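Local coordinates for uncharacterized protein (PDB 4FMR) that probably binds DNA through an HU/IHF-like domain, which is joined to a C-terminal domain of Ig-like fold, at the interface of chains A and B. Numbering follows the deposited sequence. Chains: chain A/B, uncharacterized hypothetical protein.

Three patches of one two-fold interface are described, and each recurs with the chains exchanged. Contact 1 lies about 16 Å from contact 2 and about 12 Å from contact 3, measured between the centres of their C-alpha atoms. Contacts 2 and 3 are about 22 Å apart. Strand 80-87 of chain A serves contacts 1 and 2. Strands 4-12 and 119-126 of chain B serve contacts 1 and 3. Contacts 1 and 3 join the HU-like halves. Contact 2 also draws in the Ig-like region of chain B. HU and IHF proteins work as intertwined dimers, so this pairing is probably the functional one.

Contact 1: the interface of chains A and B. Residues chain A 70, 86, 95, 102; chain B 6, 116, 119, 121.
B:Val121 packs on the six-membered ring of A:Trp95 in a CH-pi contact. Its methyl CG2 lies over one face of the A:Trp95 ring, 3.6 Å from the centroid and offset toward the rim. The side chains meet at about a right angle. In A:Trp95 the CG is anti to the backbone N (chi1 -179°), which carries the indole to this methyl. The same CG2 touches the ring carbon CE1 of A:Phe86 at 3.7 Å. It also meets CD1 of A:Ile102, so this methyl sits among A:Trp95, A:Phe86 and A:Ile102.

Aliphatic contacts continue the patch. A:Ile102 and B:Leu6 meet tip to tip, CG2 to CD1 at 3.7 Å. B:Leu6 CD1 also reaches CE1 of A:Phe86. B:Ile116 and A:Ile102 slide past each other in opposite directions, with CG2 of the former 4.0 Å from CB of the latter.

A:Met70, present as selenomethionine, closes the far end. Its chain bends at chi2 and chi3, bringing SE to CG1 of B:Ile116 at 3.7 Å. A:Met70 SE also lies 3.3 Å from the hydroxyl OG1 of B:Thr119.

Strands 80-87 and 101-108 of chain A face strands 4-12 and 119-126 and helix 110-117 of chain B, within the HU-like dimer, with loop residues A:Met70 and A:Trp95 at the two ends.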
# COMPACT_ATOMS: atom_id res chain seq x y z
N MSE A 70 2.53 -7.33 13.68
CA MSE A 70 1.90 -8.62 13.98
C MSE A 70 1.42 -8.68 15.43
O MSE A 70 0.77 -9.65 15.82
CB MSE A 70 2.85 -9.77 13.66
CG MSE A 70 3.07 -9.98 12.16
SE MSE A 70 1.38 -10.21 11.20
CE MSE A 70 1.31 -8.55 10.27
N PHE A 86 -7.39 -7.32 7.75
CA PHE A 86 -7.97 -8.65 7.51
C PHE A 86 -8.69 -8.70 6.18
O PHE A 86 -9.41 -7.76 5.82
CB PHE A 86 -8.91 -9.05 8.65
CG PHE A 86 -8.24 -9.01 10.00
CD1 PHE A 86 -7.22 -9.92 10.32
CD2 PHE A 86 -8.57 -8.04 10.94
CE1 PHE A 86 -6.58 -9.87 11.56
CE2 PHE A 86 -7.92 -7.99 12.18
CZ PHE A 86 -6.94 -8.91 12.49
N TRP A 95 -12.75 -17.47 12.14
CA TRP A 95 -11.64 -17.31 11.22
C TRP A 95 -11.42 -18.62 10.46
O TRP A 95 -11.18 -19.65 11.11
CB TRP A 95 -10.37 -16.89 11.99
CG TRP A 95 -9.15 -16.68 11.14
CD1 TRP A 95 -8.21 -17.61 10.78
CD2 TRP A 95 -8.74 -15.45 10.53
NE1 TRP A 95 -7.26 -17.04 9.97
CE2 TRP A 95 -7.54 -15.70 9.82
CE3 TRP A 95 -9.27 -14.15 10.51
CZ2 TRP A 95 -6.86 -14.71 9.12
CZ3 TRP A 95 -8.61 -13.17 9.79
CH2 TRP A 95 -7.42 -13.45 9.10
N ILE A 102 -4.42 -12.40 6.81
CA ILE A 102 -3.82 -11.18 7.36
C ILE A 102 -2.98 -10.56 6.26
O ILE A 102 -2.37 -11.28 5.46
CB ILE A 102 -2.96 -11.48 8.63
CG1 ILE A 102 -3.72 -12.27 9.69
CG2 ILE A 102 -2.30 -10.20 9.21
CD1 ILE A 102 -2.77 -13.04 10.65
N LEU B 6 -2.89 -11.37 16.88
CA LEU B 6 -3.72 -10.22 16.51
C LEU B 6 -5.12 -10.41 17.14
O LEU B 6 -5.66 -11.52 17.08
CB LEU B 6 -3.82 -9.99 14.99
CG LEU B 6 -2.57 -9.54 14.23
CD1 LEU B 6 -2.85 -9.49 12.75
CD2 LEU B 6 -2.10 -8.18 14.69
N ILE B 116 3.47 -12.95 9.02
CA ILE B 116 2.03 -13.28 8.93
C ILE B 116 1.82 -14.80 9.15
O ILE B 116 0.84 -15.19 9.78
CB ILE B 116 1.42 -12.80 7.58
CG1 ILE B 116 1.18 -11.28 7.63
CG2 ILE B 116 0.11 -13.54 7.25
CD1 ILE B 116 0.98 -10.59 6.31
N THR B 119 1.55 -15.77 12.80
CA THR B 119 0.57 -14.97 13.51
C THR B 119 -0.79 -15.65 13.48
O THR B 119 -1.25 -16.08 12.42
CB THR B 119 0.51 -13.55 12.90
OG1 THR B 119 1.85 -13.06 12.81
CG2 THR B 119 -0.37 -12.56 13.72
N VAL B 121 -4.99 -15.20 14.72
CA VAL B 121 -6.03 -14.20 14.97
C VAL B 121 -6.90 -14.71 16.12
O VAL B 121 -7.47 -15.81 16.04
CB VAL B 121 -6.87 -13.84 13.71
CG1 VAL B 121 -7.89 -12.74 14.02
CG2 VAL B 121 -5.98 -13.43 12.55

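Contact 2: the interface of chains A and B. Residues chain A 74-75, 81; chain B 29, 31-33, 210, 236.
A:Ser74 pairs with B:Ser32, and A:Val75 with B:Ile33, in parallel beta bridges of the HU/IHF-like dimer. The backbone N of A:Ser74 donates to B:Arg31 O at 3.1 Å. B:Arg31 is poorly ordered, so this bond is read with caution. A:Ser74 O accepts from B:Ile33 N at 3.0 Å. Strand 74-76 of chain A thus lies beside strand 32-33 of chain B.

A salt bridge joins A:Arg81 to B:Glu210, which lies on strand 209-217 of the Ig-like region. The guanidinium grips the carboxylate side-on with two nitrogens. A:Arg81 NE donates to B:Glu210 OE1 at 3.1 Å, and its NH2 to OE2 of the same residue at 3.1 Å. Both oxygens use their syn lone pairs. The two planes are 18° apart, nearly coplanar. The NH2 bond runs in the guanidinium plane, while OE1 is tilted 19° from it. A bend at chi2 (-88°) of A:Arg81 turns the guanidinium toward the carboxylate.

Within chain B, the hydroxyl OG1 of B:Thr236 donates to the anti lone pair of B:Glu210 OE2 at 2.8 Å. OE2 accepts from both A:Arg81 NH2 and B:Thr236 OG1, which probably fixes the rotation of the carboxylate.

Water 1 links the two groups of contacts. It lies 3.0 Å from the hydroxyl OG of A:Ser74 and 2.8 Å from B:Glu210 OE1.

A:Val75 and B:Ile33 add an apolar contact. They lie side by side, pointing the same way, with A:Val75 CG2 3.8 Å from B:Ile33 CG1.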
# COMPACT_ATOMS: atom_id res chain seq x y z
N SER A 74 0.14 0.14 14.82
CA SER A 74 0.34 0.86 13.56
C SER A 74 1.80 1.36 13.61
O SER A 74 2.29 1.70 14.69
CB SER A 74 -0.67 1.98 13.36
OG SER A 74 -0.42 3.03 14.27
N VAL A 75 2.51 1.30 12.51
CA VAL A 75 3.91 1.69 12.50
C VAL A 75 4.12 2.84 11.55
O VAL A 75 3.79 2.71 10.37
CB VAL A 75 4.83 0.50 12.15
CG1 VAL A 75 6.29 0.93 12.02
CG2 VAL A 75 4.67 -0.62 13.18
N ARG A 81 3.66 4.26 6.54
CA ARG A 81 2.83 3.94 7.69
C ARG A 81 2.18 2.61 7.34
O ARG A 81 1.72 2.43 6.21
CB ARG A 81 1.82 5.05 8.07
CG ARG A 81 0.94 4.70 9.25
CD ARG A 81 -0.30 3.96 8.79
NE ARG A 81 -1.31 3.94 9.84
CZ ARG A 81 -2.54 3.48 9.68
NH1 ARG A 81 -2.92 3.00 8.51
NH2 ARG A 81 -3.40 3.53 10.68
N THR B 29 -6.44 -2.18 17.70
CA THR B 29 -5.10 -1.59 17.63
C THR B 29 -4.50 -1.46 19.04
O THR B 29 -5.16 -0.99 19.97
CB THR B 29 -5.12 -0.26 16.88
OG1 THR B 29 -6.01 -0.38 15.77
CG2 THR B 29 -3.73 0.14 16.35
N ARG B 31 -1.36 0.19 19.86
CA ARG B 31 -0.80 1.55 19.97
C ARG B 31 -0.12 1.91 18.65
O ARG B 31 -0.10 1.10 17.73
CB ARG B 31 0.20 1.64 21.15
CG ARG B 31 1.48 0.80 21.00
CD ARG B 31 2.34 0.76 22.26
NE ARG B 31 1.74 -0.08 23.30
CZ ARG B 31 2.17 -1.30 23.64
NH1 ARG B 31 3.23 -1.83 23.04
NH2 ARG B 31 1.55 -1.98 24.59
N SER B 32 0.45 3.11 18.58
CA SER B 32 1.17 3.58 17.40
C SER B 32 2.65 3.77 17.74
O SER B 32 2.96 4.23 18.83
CB SER B 32 0.57 4.89 16.88
OG SER B 32 0.67 5.94 17.82
N ILE B 33 3.55 3.40 16.82
CA ILE B 33 4.97 3.60 17.09
C ILE B 33 5.61 4.36 15.91
O ILE B 33 5.13 4.27 14.75
CB ILE B 33 5.74 2.29 17.44
CG1 ILE B 33 5.95 1.38 16.19
CG2 ILE B 33 5.10 1.55 18.62
CD1 ILE B 33 7.00 0.30 16.41
N GLU B 210 0.35 9.90 12.79
CA GLU B 210 -0.73 9.22 13.46
C GLU B 210 -1.44 10.19 14.43
O GLU B 210 -0.82 11.09 15.02
CB GLU B 210 -0.21 7.98 14.18
CG GLU B 210 -1.28 6.89 14.30
CD GLU B 210 -1.56 6.01 13.09
OE1 GLU B 210 -0.74 6.01 12.14
OE2 GLU B 210 -2.58 5.28 13.12
N THR B 236 -7.74 5.05 15.71
CA THR B 236 -6.48 5.63 15.29
C THR B 236 -6.57 5.99 13.78
O THR B 236 -7.34 5.38 13.04
CB THR B 236 -5.32 4.68 15.60
OG1 THR B 236 -4.10 5.42 15.52
CG2 THR B 236 -5.30 3.45 14.69
O HOH W 1 1.60 4.92 13.12

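Contact 3: the interface of chains A and B. Residues chain A 89-90, 93-94; chain B 10, 23-25, 123.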
# COMPACT_ATOMS: atom_id res chain seq x y z
N VAL A 89 -14.57 -12.28 4.23
CA VAL A 89 -15.82 -12.30 4.99
C VAL A 89 -15.64 -13.19 6.25
O VAL A 89 -15.06 -14.28 6.15
CB VAL A 89 -16.96 -12.82 4.05
CG1 VAL A 89 -18.23 -13.19 4.82
CG2 VAL A 89 -17.26 -11.82 2.94
N ALA A 90 -16.14 -12.71 7.41
CA ALA A 90 -16.13 -13.46 8.67
C ALA A 90 -17.29 -14.46 8.65
O ALA A 90 -18.41 -14.14 9.07
CB ALA A 90 -16.25 -12.50 9.85
N ASN A 93 -19.03 -16.37 12.21
CA ASN A 93 -18.37 -15.66 13.32
C ASN A 93 -17.00 -16.29 13.71
O ASN A 93 -16.58 -16.22 14.87
CB ASN A 93 -19.29 -15.60 14.56
CG ASN A 93 -20.53 -14.74 14.41
OD1 ASN A 93 -20.89 -14.28 13.31
ND2 ASN A 93 -21.21 -14.51 15.52
N ALA A 94 -16.31 -16.89 12.72
CA ALA A 94 -15.04 -17.57 12.92
C ALA A 94 -14.04 -17.29 11.81
O ALA A 94 -14.41 -16.95 10.69
CB ALA A 94 -15.28 -19.08 13.02
N LEU B 10 -15.80 -8.43 15.64
CA LEU B 10 -16.73 -8.73 14.56
C LEU B 10 -17.68 -7.54 14.43
O LEU B 10 -18.55 -7.34 15.29
CB LEU B 10 -17.47 -10.06 14.80
CG LEU B 10 -16.62 -11.34 14.78
CD1 LEU B 10 -17.33 -12.48 15.48
CD2 LEU B 10 -16.27 -11.74 13.37
N LYS B 23 -20.73 -10.00 8.32
CA LYS B 23 -19.73 -9.52 9.30
C LYS B 23 -18.29 -9.58 8.76
O LYS B 23 -17.95 -10.45 7.94
CB LYS B 23 -19.82 -10.32 10.61
CG LYS B 23 -21.07 -10.08 11.45
CD LYS B 23 -21.06 -8.76 12.23
CE LYS B 23 -22.24 -8.64 13.17
NZ LYS B 23 -22.24 -7.34 13.90
N ILE B 24 -17.44 -8.65 9.24
CA ILE B 24 -16.02 -8.49 8.90
C ILE B 24 -15.16 -8.39 10.19
O ILE B 24 -15.69 -8.08 11.25
CB ILE B 24 -15.77 -7.25 7.99
CG1 ILE B 24 -16.42 -5.96 8.57
CG2 ILE B 24 -16.21 -7.52 6.55
CD1 ILE B 24 -15.78 -4.60 8.13
N PHE B 25 -13.83 -8.62 10.07
CA PHE B 25 -12.92 -8.52 11.20
C PHE B 25 -12.31 -7.11 11.28
O PHE B 25 -11.93 -6.52 10.26
CB PHE B 25 -11.81 -9.58 11.12
CG PHE B 25 -12.28 -11.01 11.09
CD1 PHE B 25 -12.69 -11.66 12.25
CD2 PHE B 25 -12.27 -11.73 9.90
CE1 PHE B 25 -13.11 -12.99 12.22
CE2 PHE B 25 -12.68 -13.07 9.87
CZ PHE B 25 -13.10 -13.69 11.03
N VAL B 123 -10.18 -14.02 17.83
CA VAL B 123 -11.50 -13.41 17.60
C VAL B 123 -12.15 -13.17 18.97
O VAL B 123 -12.36 -14.11 19.73
CB VAL B 123 -12.39 -14.27 16.65
CG1 VAL B 123 -13.76 -13.62 16.42
CG2 VAL B 123 -11.69 -14.52 15.31
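A:Ala90 sets its methyl CB over one face of the B:Phe25 ring, a CH-pi contact 3.8 Å from the centroid. The methyl is offset toward the CE2 and CZ rim. B:Leu10 CD2 touches CB of A:Ala90 at 3.6 Å. A backbone bond also crosses here: A:Ala90 N donates to B:Lys23 O at 2.9 Å, with the donor tilted 29° from the carbonyl plane. A:Ala94 lies at the ring edge, where its carbonyl carbon is in plane with the ring. With an alanine at B:Phe25, the A:Ala90 methyl would probably lose its aromatic face and a gap would open beside A:Ala94.

B:Leu10 uses its other methyl on A:Asn93. B:Leu10 CD1 packs on A:Asn93 CB at 3.8 Å, so the two branches of one leucine serve two residues of chain A. In B:Phe25 the CG stands beside the backbone N, anti to the carbonyl carbon (chi1 -59°), which brings the ring beneath A:Ala90.

The backbone positions these groups. A:Ala90 and A:Ala94 lie in loop flanking the 3-10 helix 91-93, which contains A:Asn93. Strands 23-27 and 4-12 of chain B supply the opposing surface, with strand 119-126 through B:Val123. At the ring edge, A:Ala94 O lies 3.5 Å from CZ of B:Phe25.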